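Local coordinates for 2-oxoadipate dioxygenase/decarboxylase (Pseudomonas putida, PDB 6W1G), which uses iron(II) and O2 to decarboxylate and hydroxylate 2-oxoadipate, giving D-2-hydroxyglutarate in bacterial D-lysine catabolism, at residues A19-Y24 / P29-L34; L35-E40 / D235-G240; I62-Q67 / V123-V128; R86-M91 / T111-V116. All coordinates share one frame; numbering follows the deposited sequence. Where two conformers were deposited one is given.

Followed from the N terminus, contact 1 closes first, folding helix 9-27 onto helix 29-48 across their short junction. Contact 2 opens next on that second helix and closes a loop of almost two hundred residues at helix 234-240; Leu34 of contact 1 packs on Ile237 of contact 2. Contact 3 is nested inside this loop, tying the end of helix 61-64 to the turn leading into strand 127-133 and to its first residue, and contact 4 is nested in turn inside contact 3, laying helix 78-90 on strand 108-114. No two loops cross. Contacts 3 and 4 meet in the five-stranded sheet, where Val128 N lies 2.9 Å from Phe113 O, a probable hydrogen bond.

Contact 1: residues A19-Y24 / P29-L34; sequences AMSLMY and PLYGTL
Tyr24 and Tyr31 form a T-shaped (edge-to-face) aromatic pair where two consecutive helices, 9-27 and 29-48, face each other across a short junction. Their ring planes stand at 72° and their centroids are 4.9 Å apart; Tyr24 offers its edge and Tyr31 its face. Tyr31 can be followed outward from its backbone. Its CB already meets the other ring, 3.6 Å from Tyr24 CE2. At the next atom the edge comes down on the face: Tyr24 CD2 sits 3.4 Å from Tyr31 CG, displaced from the ring centre toward the rim. Tyr31 CD1 continues along the same edge, 3.6 Å from Tyr24 CE2. Farther out the ring leaves Tyr24 behind and comes to Ser21, about one helical turn before Tyr24. There Tyr31 CE2 lies 3.6 Å from the carbonyl oxygen Ser21 O. Both tyrosines hold CG anti to the backbone N (chi1 -174° for Tyr24 and 168° for Tyr31), which swings each ring into the gap between the helices.

Leu227 of strand 226-229 touches both rings, and Arg69 of strand 69-75 touches Tyr31 and Ser21, so the pair is buried against the edge of the central sheet. The Tyr24 side chain is about 5 Å from that of the metal ligand His226, consistent with a second-shell position. The buried phenol is met by a serine hydroxyl lying in the plane of its ring: Tyr31 OH and Ser21 OG share a hydrogen bond of 2.7 Å.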
loop_
_atom_site.group_PDB
_atom_site.type_symbol
_atom_site.label_atom_id
_atom_site.label_comp_id
_atom_site.label_asym_id
_atom_site.label_seq_id
_atom_site.Cartn_x
_atom_site.Cartn_y
_atom_site.Cartn_z
ATOM N N ALA A 19 12.709 -10.688 -1.969
ATOM C CA ALA A 19 13.619 -10.593 -3.119
ATOM C C ALA A 19 13.558 -9.209 -3.747
ATOM O O ALA A 19 14.591 -8.681 -4.191
ATOM C CB ALA A 19 13.291 -11.683 -4.142
ATOM N N MET A 20 12.371 -8.620 -3.829
ATOM C CA MET A 20 12.241 -7.259 -4.345
ATOM C C MET A 20 13.018 -6.287 -3.474
ATOM O O MET A 20 13.681 -5.383 -3.985
ATOM C CB MET A 20 10.766 -6.847 -4.431
ATOM C CG MET A 20 9.932 -7.495 -5.551
ATOM S SD MET A 20 10.076 -6.702 -7.158
ATOM C CE MET A 20 8.956 -5.326 -6.999
ATOM N N SER A 21 12.922 -6.440 -2.162
ATOM C CA SER A 21 13.625 -5.542 -1.256
ATOM C C SER A 21 15.129 -5.641 -1.433
ATOM O O SER A 21 15.834 -4.633 -1.479
ATOM C CB SER A 21 13.200 -5.849 0.178
ATOM O OG SER A 21 13.760 -4.900 1.072
ATOM N N LEU A 22 15.650 -6.854 -1.532
ATOM C CA LEU A 22 17.085 -6.994 -1.739
ATOM C C LEU A 22 17.516 -6.398 -3.077
ATOM O O LEU A 22 18.569 -5.760 -3.173
ATOM C CB LEU A 22 17.459 -8.469 -1.656
ATOM C CG LEU A 22 17.354 -8.925 -0.194
ATOM C CD1 LEU A 22 17.928 -10.318 -0.138
ATOM C CD2 LEU A 22 18.003 -8.057 0.893
ATOM N N MET A 23 16.737 -6.622 -4.133
ATOM C CA MET A 23 17.089 -6.078 -5.439
ATOM C C MET A 23 17.084 -4.557 -5.406
ATOM O O MET A 23 18.026 -3.902 -5.893
ATOM C CB MET A 23 16.086 -6.567 -6.490
ATOM C CG MET A 23 16.280 -5.938 -7.853
ATOM S SD MET A 23 15.175 -6.545 -9.131
ATOM C CE MET A 23 13.693 -5.636 -8.706
ATOM N N TYR A 24 16.037 -3.973 -4.829
ATOM C CA TYR A 24 15.909 -2.530 -4.766
ATOM C C TYR A 24 17.033 -1.919 -3.931
ATOM O O TYR A 24 17.560 -0.860 -4.275
ATOM C CB TYR A 24 14.504 -2.162 -4.256
ATOM C CG TYR A 24 14.202 -0.692 -4.280
ATOM C CD1 TYR A 24 14.086 0.011 -5.483
ATOM C CD2 TYR A 24 14.043 0.000 -3.115
ATOM C CE1 TYR A 24 13.800 1.349 -5.491
ATOM C CE2 TYR A 24 13.793 1.356 -3.122
ATOM C CZ TYR A 24 13.668 2.024 -4.307
ATOM O OH TYR A 24 13.394 3.355 -4.294
ATOM N N PRO A 29 20.956 2.435 -2.795
ATOM C CA PRO A 29 21.542 2.189 -1.457
ATOM C C PRO A 29 20.853 2.941 -0.334
ATOM O O PRO A 29 20.810 2.434 0.797
ATOM C CB PRO A 29 22.996 2.645 -1.635
ATOM C CG PRO A 29 23.266 2.560 -3.027
ATOM C CD PRO A 29 21.982 2.683 -3.813
ATOM N N LEU A 30 20.311 4.131 -0.588
ATOM C CA LEU A 30 19.661 4.890 0.487
ATOM C C LEU A 30 18.408 4.220 0.998
ATOM O O LEU A 30 17.991 4.511 2.126
ATOM C CB LEU A 30 19.433 6.344 0.026
ATOM C CG LEU A 30 20.668 7.261 0.106
ATOM C CD1 LEU A 30 20.475 8.571 -0.647
ATOM C CD2 LEU A 30 21.111 7.574 1.552
ATOM N N TYR A 31 17.811 3.300 0.227
ATOM C CA TYR A 31 16.730 2.474 0.752
ATOM C C TYR A 31 17.230 1.575 1.876
ATOM O O TYR A 31 16.555 1.393 2.887
ATOM C CB TYR A 31 16.092 1.679 -0.376
ATOM C CG TYR A 31 15.163 0.602 0.082
ATOM C CD1 TYR A 31 13.862 0.876 0.474
ATOM C CD2 TYR A 31 15.577 -0.712 0.072
ATOM C CE1 TYR A 31 13.002 -0.157 0.818
ATOM C CE2 TYR A 31 14.750 -1.737 0.425
ATOM C CZ TYR A 31 13.448 -1.467 0.793
ATOM O OH TYR A 31 12.594 -2.482 1.183
ATOM N N GLY A 32 18.425 1.002 1.736
ATOM C CA GLY A 32 19.003 0.277 2.845
ATOM C C GLY A 32 19.226 1.136 4.079
ATOM O O GLY A 32 18.983 0.692 5.214
ATOM N N THR A 33 19.710 2.372 3.881
ATOM C CA THR A 33 19.827 3.316 4.989
ATOM C C THR A 33 18.477 3.545 5.647
ATOM O O THR A 33 18.381 3.541 6.882
ATOM C CB THR A 33 20.407 4.604 4.428
ATOM O OG1 THR A 33 21.626 4.297 3.744
ATOM C CG2 THR A 33 20.666 5.583 5.542
ATOM N N LEU A 34 17.443 3.763 4.847
ATOM C CA LEU A 34 16.113 3.924 5.413
ATOM C C LEU A 34 15.684 2.712 6.233
ATOM O O LEU A 34 15.113 2.845 7.324
ATOM C CB LEU A 34 15.102 4.184 4.297
ATOM C CG LEU A 34 13.655 4.341 4.768
ATOM C CD1 LEU A 34 13.465 5.573 5.607
ATOM C CD2 LEU A 34 12.744 4.365 3.564
#

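Contact 2: residues L35-E40 / D235-G240; sequences LELVSE and DAIQLG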
loop_
_atom_site.group_PDB
_atom_site.type_symbol
_atom_site.label_atom_id
_atom_site.label_comp_id
_atom_site.label_asym_id
_atom_site.label_seq_id
_atom_site.Cartn_x
_atom_site.Cartn_y
_atom_site.Cartn_z
ATOM N N LEU A 35 15.916 1.515 5.720
ATOM C CA LEU A 35 15.526 0.326 6.463
ATOM C C LEU A 35 16.191 0.248 7.827
ATOM O O LEU A 35 15.571 -0.188 8.811
ATOM C CB LEU A 35 15.817 -0.959 5.705
ATOM C CG LEU A 35 15.036 -1.207 4.432
ATOM C CD1 LEU A 35 15.423 -2.581 3.919
ATOM C CD2 LEU A 35 13.603 -1.076 4.605
ATOM N N GLU A 36 17.468 0.650 7.918
ATOM C CA GLU A 36 18.137 0.636 9.222
ATOM C C GLU A 36 17.477 1.621 10.176
ATOM O O GLU A 36 17.280 1.325 11.354
ATOM C CB GLU A 36 19.617 0.972 9.013
ATOM C CG GLU A 36 20.383 -0.117 8.290
ATOM C CD GLU A 36 21.834 0.222 7.991
ATOM O OE1 GLU A 36 22.197 1.416 8.013
ATOM O OE2 GLU A 36 22.607 -0.724 7.720
ATOM N N LEU A 37 17.099 2.784 9.665
ATOM C CA LEU A 37 16.436 3.785 10.489
ATOM C C LEU A 37 15.061 3.301 10.934
ATOM O O LEU A 37 14.677 3.484 12.079
ATOM C CB LEU A 37 16.341 5.065 9.688
ATOM C CG LEU A 37 15.825 6.289 10.425
ATOM C CD1 LEU A 37 16.749 6.683 11.606
ATOM C CD2 LEU A 37 15.727 7.418 9.423
ATOM N N VAL A 38 14.325 2.642 10.043
ATOM C CA VAL A 38 12.998 2.122 10.379
ATOM C C VAL A 38 13.091 1.103 11.497
ATOM O O VAL A 38 12.289 1.113 12.442
ATOM C CB VAL A 38 12.320 1.536 9.134
ATOM C CG1 VAL A 38 11.051 0.754 9.520
ATOM C CG2 VAL A 38 11.972 2.638 8.130
ATOM N N SER A 39 14.067 0.204 11.404
ATOM C CA SER A 39 14.205 -0.808 12.440
ATOM C C SER A 39 14.477 -0.160 13.796
ATOM O O SER A 39 13.917 -0.567 14.815
ATOM C CB SER A 39 15.330 -1.765 12.074
ATOM O OG SER A 39 15.507 -2.731 13.085
ATOM N N GLU A 40 15.347 0.850 13.820
ATOM C CA GLU A 40 15.662 1.522 15.078
ATOM C C GLU A 40 14.451 2.250 15.640
ATOM O O GLU A 40 14.159 2.156 16.843
ATOM C CB GLU A 40 16.781 2.526 14.810
ATOM C CG GLU A 40 17.300 3.265 16.013
ATOM C CD GLU A 40 18.543 4.098 15.701
ATOM O OE1 GLU A 40 18.459 5.014 14.856
ATOM O OE2 GLU A 40 19.606 3.828 16.293
ATOM N N ASP A 235 6.696 10.619 12.556
ATOM C CA ASP A 235 7.297 11.856 13.041
ATOM C C ASP A 235 8.726 11.609 13.489
ATOM O O ASP A 235 9.630 12.406 13.225
ATOM C CB ASP A 235 6.507 12.402 14.224
ATOM C CG ASP A 235 5.094 12.852 13.863
ATOM O OD1 ASP A 235 4.903 13.399 12.785
ATOM O OD2 ASP A 235 4.172 12.664 14.676
ATOM N N ALA A 236 8.942 10.508 14.188
ATOM C CA ALA A 236 10.265 10.142 14.645
ATOM C C ALA A 236 11.188 9.866 13.476
ATOM O O ALA A 236 12.362 10.254 13.500
ATOM C CB ALA A 236 10.196 8.955 15.593
ATOM N N ILE A 237 10.700 9.181 12.446
ATOM C CA ILE A 237 11.619 8.905 11.359
ATOM C C ILE A 237 12.002 10.212 10.657
ATOM O O ILE A 237 13.137 10.363 10.227
ATOM C CB ILE A 237 11.075 7.811 10.423
ATOM C CG1 ILE A 237 12.269 7.122 9.801
ATOM C CG2 ILE A 237 10.081 8.400 9.499
ATOM C CD1 ILE A 237 11.939 5.792 9.302
ATOM N N GLN A 238 11.059 11.150 10.503
ATOM C CA GLN A 238 11.376 12.428 9.859
ATOM C C GLN A 238 12.475 13.164 10.609
ATOM O O GLN A 238 13.300 13.824 9.977
ATOM C CB GLN A 238 10.144 13.319 9.753
ATOM C CG GLN A 238 9.238 12.981 8.610
ATOM C CD GLN A 238 8.199 14.049 8.386
ATOM O OE1 GLN A 238 7.324 14.265 9.221
ATOM N NE2 GLN A 238 8.304 14.745 7.270
ATOM N N LEU A 239 12.509 13.040 11.935
ATOM C CA LEU A 239 13.540 13.674 12.724
ATOM C C LEU A 239 14.905 13.013 12.540
ATOM O O LEU A 239 15.933 13.643 12.797
ATOM C CB LEU A 239 13.239 13.694 14.214
ATOM C CG LEU A 239 12.271 14.738 14.669
ATOM C CD1 LEU A 239 11.955 14.513 16.163
ATOM C CD2 LEU A 239 12.831 16.140 14.487
ATOM N N GLY A 240 14.939 11.743 12.179
ATOM C CA GLY A 240 16.195 11.058 11.919
ATOM C C GLY A 240 16.702 11.079 10.476
ATOM O O GLY A 240 17.906 10.826 10.281
#
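Gly240 N, at the end of helix 234-240, is gripped by two carbonyls of its own helix: Ala236 O at 3.3 Å and, more weakly, Ile237 O at 3.0 Å. The backbone beside it is in turn met by Leu37, whose CD2 lies 3.9 Å from Gly240 C; with no side chain on the glycine, the leucine branch reaches the main chain itself. The same methyl presses at a slant on Ile237, 3.5 Å from its CG1. Leu37 has CG anti to its backbone nitrogen (chi1 -173°), a torsion that brings CG as well to Ile237, 3.7 Å from Ile237 CG1. This is helix-helix packing between helices 29-48 and 234-240, whose short segments run closer to antiparallel than to parallel, with directions 133° apart and axes 10.1 Å from each other at closest. Ile237 is received between Leu37 and Val38, neighbours on helix 29-48; Val38 approaches its tip with CG2, 3.4 Å from Ile237 CD1. Ile237 was modelled in two conformers, so the exact closeness of both leucine and valine to it is doubtful. Ile295 of strand 288-298 touches both Val38 and Ile237 and extends the apolar cluster. At the other end of the short helix, Asp235 makes a salt bridge to Arg265 and a hydrogen bond to Thr257.

Contact 3: residues I62-Q67 / V123-V128; sequences IERLDQ and VSPFRV
Pro125 sets its CB over one face of the Arg64 guanidinium, 3.5 Å above the plane, over the centre of the group and 3.6 Å from CZ, the two side chains crossing at a slant. Pro125 CG follows the arginine inward, 3.7 Å from Arg64 NE. This apolar part depends on an arginine whose CG lies between the backbone N and the carbonyl carbon (chi1 85°) and whose chain then runs extended across the proline ring.

The charged part is a meeting of two arginines. Arg64 NH2 comes within 3.5 Å of Arg127 NH1, with the guanidinium planes 64° apart. Two carboxylates are shared between them: Glu68 makes salt bridges to Arg64 NE and Arg127 NH1, and Glu397 to Arg64 NH1 and Arg127 NH1. Pro125 contributes here too, with its backbone O 3.2 Å above the Arg127 guanidinium plane.

A side-chain-to-backbone bond closes an ST turn, in which Ser124 OG accepts from Phe126 N at 3.3 Å. It shapes the chain between helix 118-123 and strand 127-133, the bend that carries Pro125.

Arg127 also touches His70, a metal ligand on strand 69-75, so the charge network borders the active site. A third arginine, Arg298, lies close to Arg127; the two bridging carboxylates probably offset the repulsion between the Arg64 and Arg127 guanidinium groups and fix their positions.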
loop_
_atom_site.group_PDB
_atom_site.type_symbol
_atom_site.label_atom_id
_atom_site.label_comp_id
_atom_site.label_asym_id
_atom_site.label_seq_id
_atom_site.Cartn_x
_atom_site.Cartn_y
_atom_site.Cartn_z
ATOM N N ILE A 62 2.836 -7.684 15.074
ATOM C CA ILE A 62 4.232 -7.698 15.507
ATOM C C ILE A 62 5.054 -8.660 14.663
ATOM O O ILE A 62 6.227 -8.418 14.399
ATOM C CB ILE A 62 4.301 -8.003 17.019
ATOM C CG1 ILE A 62 5.674 -7.671 17.607
ATOM C CG2 ILE A 62 3.861 -9.445 17.299
ATOM C CD1 ILE A 62 5.643 -7.555 19.132
ATOM N N GLU A 63 4.465 -9.758 14.215
ATOM C CA GLU A 63 5.216 -10.737 13.440
ATOM C C GLU A 63 5.400 -10.355 11.980
ATOM O O GLU A 63 6.309 -10.870 11.339
ATOM C CB GLU A 63 4.533 -12.098 13.567
ATOM C CG GLU A 63 4.427 -12.551 15.038
ATOM C CD GLU A 63 3.797 -13.911 15.243
ATOM O OE1 GLU A 63 3.192 -14.454 14.297
ATOM O OE2 GLU A 63 3.909 -14.436 16.372
ATOM N N ARG A 64 4.575 -9.482 11.440
ATOM C CA ARG A 64 4.656 -9.098 10.022
ATOM C C ARG A 64 5.389 -7.775 9.825
ATOM O O ARG A 64 5.775 -7.438 8.703
ATOM C CB ARG A 64 3.249 -9.032 9.384
ATOM C CG ARG A 64 2.556 -7.721 9.582
ATOM C CD ARG A 64 1.066 -7.716 9.142
ATOM N NE ARG A 64 0.677 -6.393 8.741
ATOM C CZ ARG A 64 -0.466 -6.049 8.167
ATOM N NH1 ARG A 64 -1.462 -6.889 8.097
ATOM N NH2 ARG A 64 -0.595 -4.848 7.633
ATOM N N LEU A 65 5.561 -6.998 10.896
ATOM C CA LEU A 65 5.968 -5.602 10.766
ATOM C C LEU A 65 7.338 -5.443 10.112
ATOM O O LEU A 65 7.533 -4.554 9.282
ATOM C CB LEU A 65 5.999 -4.998 12.165
ATOM C CG LEU A 65 6.557 -3.581 12.259
ATOM C CD1 LEU A 65 5.752 -2.588 11.473
ATOM C CD2 LEU A 65 6.666 -3.201 13.728
ATOM N N ASP A 66 8.320 -6.247 10.516
ATOM C CA ASP A 66 9.686 -5.988 10.101
ATOM C C ASP A 66 9.865 -6.094 8.597
ATOM O O ASP A 66 10.685 -5.371 8.030
ATOM C CB ASP A 66 10.654 -6.939 10.770
ATOM C CG ASP A 66 12.076 -6.683 10.340
ATOM O OD1 ASP A 66 12.550 -5.551 10.570
ATOM O OD2 ASP A 66 12.693 -7.583 9.742
ATOM N N GLN A 67 9.115 -6.957 7.933
ATOM C CA GLN A 67 9.226 -7.131 6.489
ATOM C C GLN A 67 8.135 -6.424 5.702
ATOM O O GLN A 67 8.093 -6.556 4.480
ATOM C CB GLN A 67 9.298 -8.619 6.135
ATOM C CG GLN A 67 10.548 -9.297 6.721
ATOM C CD GLN A 67 11.819 -8.753 6.080
ATOM O OE1 GLN A 67 11.971 -8.802 4.864
ATOM N NE2 GLN A 67 12.714 -8.211 6.887
ATOM N N VAL A 123 0.897 -13.531 7.166
ATOM C CA VAL A 123 2.052 -14.186 6.551
ATOM C C VAL A 123 2.839 -13.187 5.690
ATOM O O VAL A 123 4.079 -13.147 5.748
ATOM C CB VAL A 123 1.634 -15.417 5.750
ATOM C CG1 VAL A 123 2.862 -16.029 5.021
ATOM C CG2 VAL A 123 0.972 -16.423 6.666
ATOM N N SER A 124 2.151 -12.362 4.922
ATOM C CA SER A 124 2.794 -11.273 4.196
ATOM C C SER A 124 1.783 -10.224 3.812
ATOM O O SER A 124 0.847 -10.532 3.039
ATOM C CB SER A 124 3.491 -11.734 2.923
ATOM O OG SER A 124 4.005 -10.592 2.228
ATOM N N PRO A 125 1.969 -8.968 4.232
ATOM C CA PRO A 125 1.050 -7.909 3.844
ATOM C C PRO A 125 1.537 -7.125 2.630
ATOM O O PRO A 125 1.065 -6.010 2.364
ATOM C CB PRO A 125 1.038 -7.004 5.072
ATOM C CG PRO A 125 2.449 -7.080 5.524
ATOM C CD PRO A 125 2.871 -8.532 5.327
ATOM N N PHE A 126 2.451 -7.704 1.859
ATOM C CA PHE A 126 2.975 -7.013 0.678
ATOM C C PHE A 126 1.859 -6.594 -0.251
ATOM O O PHE A 126 0.964 -7.389 -0.564
ATOM C CB PHE A 126 3.953 -7.932 -0.044
ATOM C CG PHE A 126 4.666 -7.316 -1.178
ATOM C CD1 PHE A 126 5.495 -6.223 -0.981
ATOM C CD2 PHE A 126 4.559 -7.847 -2.452
ATOM C CE1 PHE A 126 6.200 -5.662 -2.047
ATOM C CE2 PHE A 126 5.274 -7.321 -3.503
ATOM C CZ PHE A 126 6.095 -6.219 -3.298
ATOM N N ARG A 127 1.961 -5.376 -0.755
ATOM C CA ARG A 127 1.020 -4.851 -1.752
ATOM C C ARG A 127 1.816 -4.202 -2.866
ATOM O O ARG A 127 2.911 -3.710 -2.625
ATOM C CB ARG A 127 0.056 -3.740 -1.281
ATOM C CG ARG A 127 -0.498 -3.825 0.075
ATOM C CD ARG A 127 0.262 -2.916 1.013
ATOM N NE ARG A 127 -0.295 -3.028 2.303
ATOM C CZ ARG A 127 0.404 -2.961 3.446
ATOM N NH1 ARG A 127 -0.166 -3.115 4.602
ATOM N NH2 ARG A 127 1.719 -2.724 3.420
ATOM N N VAL A 128 1.237 -4.198 -4.074
ATOM C CA VAL A 128 1.824 -3.480 -5.185
ATOM C C VAL A 128 0.780 -2.536 -5.757
ATOM O O VAL A 128 -0.206 -2.982 -6.376
ATOM C CB VAL A 128 2.439 -4.349 -6.262
ATOM C CG1 VAL A 128 2.998 -3.447 -7.390
ATOM C CG2 VAL A 128 3.532 -5.211 -5.683
#

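Contact 4: residues R86-M91 / T111-V116; sequences RLFAVM and TAFRAV
Phe88, on the last turns of helix 78-90, lies across from Phe113 on strand 108-114, and their CA atoms, 7.0 Å apart, mark the closest backbone approach of the two segments. No hydrogen bond links helix to strand; side chains make the contact. The helix follows strand 69-75 and precedes strands 94-100, 108-114 and 127-133, an order consistent with the beta-alpha-beta-beta-beta unit of the vicinal oxygen chelate (glyoxalase) superfamily.

The two phenyl rings meet obliquely, with planes at 41° and centroids 4.9 Å apart. Phe88 CD2 comes over a face of Phe113, toward its rim, and lies 3.4 Å from both Phe113 CG and Phe113 CD1. The next ring atom, Phe88 CE2, is 3.7 Å from Phe113 CD1, the side chains crossing at about a right angle. Phe88 points CG away from its carbonyl carbon (chi1 -71°), directing the ring down onto the sheet, where it also touches Val128 and Thr130. Met91 CE lies in plane at the Phe88 ring edge.

Arg114, the next residue of the strand, points away from the helix; its NH1 donates to Ala115 O at 2.9 Å. The Phe88-Phe113 contact is thus dispersive, between aromatic carbons, whereas the neighbouring Arg114 directs its charge away from the helix, to a salt bridge with Asp398.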
loop_
_atom_site.group_PDB
_atom_site.type_symbol
_atom_site.label_atom_id
_atom_site.label_comp_id
_atom_site.label_asym_id
_atom_site.label_seq_id
_atom_site.Cartn_x
_atom_site.Cartn_y
_atom_site.Cartn_z
ATOM N N ARG A 86 -2.611 -11.509 -13.385
ATOM C CA ARG A 86 -2.385 -12.955 -13.344
ATOM C C ARG A 86 -1.098 -13.305 -12.611
ATOM O O ARG A 86 -1.027 -14.287 -11.884
ATOM C CB ARG A 86 -2.363 -13.540 -14.757
ATOM C CG ARG A 86 -3.683 -13.409 -15.468
ATOM C CD ARG A 86 -3.528 -13.809 -16.943
ATOM N NE ARG A 86 -3.118 -15.202 -17.088
ATOM C CZ ARG A 86 -2.183 -15.639 -17.911
ATOM N NH1 ARG A 86 -1.516 -14.796 -18.702
ATOM N NH2 ARG A 86 -1.899 -16.938 -17.926
ATOM N N LEU A 87 -0.039 -12.518 -12.835
ATOM C CA LEU A 87 1.217 -12.688 -12.127
ATOM C C LEU A 87 1.016 -12.575 -10.621
ATOM O O LEU A 87 1.476 -13.426 -9.844
ATOM C CB LEU A 87 2.213 -11.633 -12.637
ATOM C CG LEU A 87 3.652 -11.721 -12.163
ATOM C CD1 LEU A 87 4.608 -11.109 -13.195
ATOM C CD2 LEU A 87 3.821 -11.059 -10.817
ATOM N N PHE A 88 0.331 -11.519 -10.197
ATOM C CA PHE A 88 0.118 -11.320 -8.776
ATOM C C PHE A 88 -0.832 -12.345 -8.167
ATOM O O PHE A 88 -0.695 -12.663 -6.983
ATOM C CB PHE A 88 -0.357 -9.880 -8.527
ATOM C CG PHE A 88 0.680 -8.824 -8.734
ATOM C CD1 PHE A 88 1.944 -8.976 -8.257
ATOM C CD2 PHE A 88 0.348 -7.640 -9.377
ATOM C CE1 PHE A 88 2.885 -7.971 -8.431
ATOM C CE2 PHE A 88 1.272 -6.676 -9.550
ATOM C CZ PHE A 88 2.537 -6.845 -9.095
ATOM N N ALA A 89 -1.735 -12.897 -8.952
ATOM C CA ALA A 89 -2.622 -13.929 -8.437
ATOM C C ALA A 89 -1.860 -15.192 -8.044
ATOM O O ALA A 89 -2.280 -15.882 -7.116
ATOM C CB ALA A 89 -3.715 -14.251 -9.472
ATOM N N VAL A 90 -0.723 -15.480 -8.684
ATOM C CA VAL A 90 0.125 -16.608 -8.266
ATOM C C VAL A 90 0.512 -16.459 -6.811
ATOM O O VAL A 90 0.698 -17.437 -6.081
ATOM C CB VAL A 90 1.382 -16.699 -9.170
ATOM C CG1 VAL A 90 2.337 -17.756 -8.640
ATOM C CG2 VAL A 90 0.951 -16.999 -10.589
ATOM N N MET A 91 0.676 -15.212 -6.368
ATOM C CA MET A 91 1.082 -14.870 -5.011
ATOM C C MET A 91 -0.084 -14.470 -4.121
ATOM O O MET A 91 0.128 -13.800 -3.100
ATOM C CB MET A 91 2.119 -13.759 -5.074
ATOM C CG MET A 91 3.333 -14.193 -5.835
ATOM S SD MET A 91 4.671 -13.024 -5.864
ATOM C CE MET A 91 4.029 -11.864 -6.831
ATOM N N THR A 111 -4.926 0.544 -9.092
ATOM C CA THR A 111 -5.448 -0.339 -8.054
ATOM C C THR A 111 -4.269 -0.809 -7.230
ATOM O O THR A 111 -3.126 -0.554 -7.587
ATOM C CB THR A 111 -6.197 -1.533 -8.663
ATOM O OG1 THR A 111 -6.893 -2.259 -7.639
ATOM C CG2 THR A 111 -5.301 -2.490 -9.366
ATOM N N ALA A 112 -4.526 -1.501 -6.126
ATOM C CA ALA A 112 -3.442 -2.140 -5.395
ATOM C C ALA A 112 -3.696 -3.645 -5.329
ATOM O O ALA A 112 -4.773 -4.080 -4.936
ATOM C CB ALA A 112 -3.273 -1.601 -3.994
ATOM N N PHE A 113 -2.687 -4.420 -5.663
ATOM C CA PHE A 113 -2.763 -5.866 -5.547
ATOM C C PHE A 113 -2.282 -6.257 -4.150
ATOM O O PHE A 113 -1.180 -5.854 -3.744
ATOM C CB PHE A 113 -1.931 -6.551 -6.640
ATOM C CG PHE A 113 -2.491 -6.319 -8.010
ATOM C CD1 PHE A 113 -2.037 -5.273 -8.808
ATOM C CD2 PHE A 113 -3.442 -7.175 -8.535
ATOM C CE1 PHE A 113 -2.548 -5.099 -10.089
ATOM C CE2 PHE A 113 -3.935 -6.993 -9.794
ATOM C CZ PHE A 113 -3.481 -5.942 -10.574
ATOM N N ARG A 114 -3.084 -7.045 -3.438
ATOM C CA ARG A 114 -2.770 -7.439 -2.084
ATOM C C ARG A 114 -3.586 -8.665 -1.721
ATOM O O ARG A 114 -4.602 -8.968 -2.355
ATOM C CB ARG A 114 -3.004 -6.322 -1.049
ATOM C CG ARG A 114 -4.447 -5.850 -0.954
ATOM C CD ARG A 114 -4.576 -4.924 0.228
ATOM N NE ARG A 114 -5.909 -4.432 0.529
ATOM C CZ ARG A 114 -6.754 -5.005 1.399
ATOM N NH1 ARG A 114 -6.514 -6.187 1.918
ATOM N NH2 ARG A 114 -7.842 -4.341 1.777
ATOM N N ALA A 115 -3.170 -9.370 -0.663
ATOM C CA ALA A 115 -4.011 -10.383 -0.048
ATOM C C ALA A 115 -5.134 -9.674 0.698
ATOM O O ALA A 115 -5.097 -8.488 0.993
ATOM C CB ALA A 115 -3.180 -11.222 0.879
ATOM N N VAL A 116 -6.170 -10.441 1.005
ATOM C CA VAL A 116 -7.417 -9.860 1.498
ATOM C C VAL A 116 -7.838 -10.313 2.894
ATOM O O VAL A 116 -8.655 -9.633 3.540
ATOM C CB VAL A 116 -8.561 -10.029 0.485
ATOM C CG1 VAL A 116 -8.187 -9.379 -0.868
ATOM C CG2 VAL A 116 -8.977 -11.479 0.382
#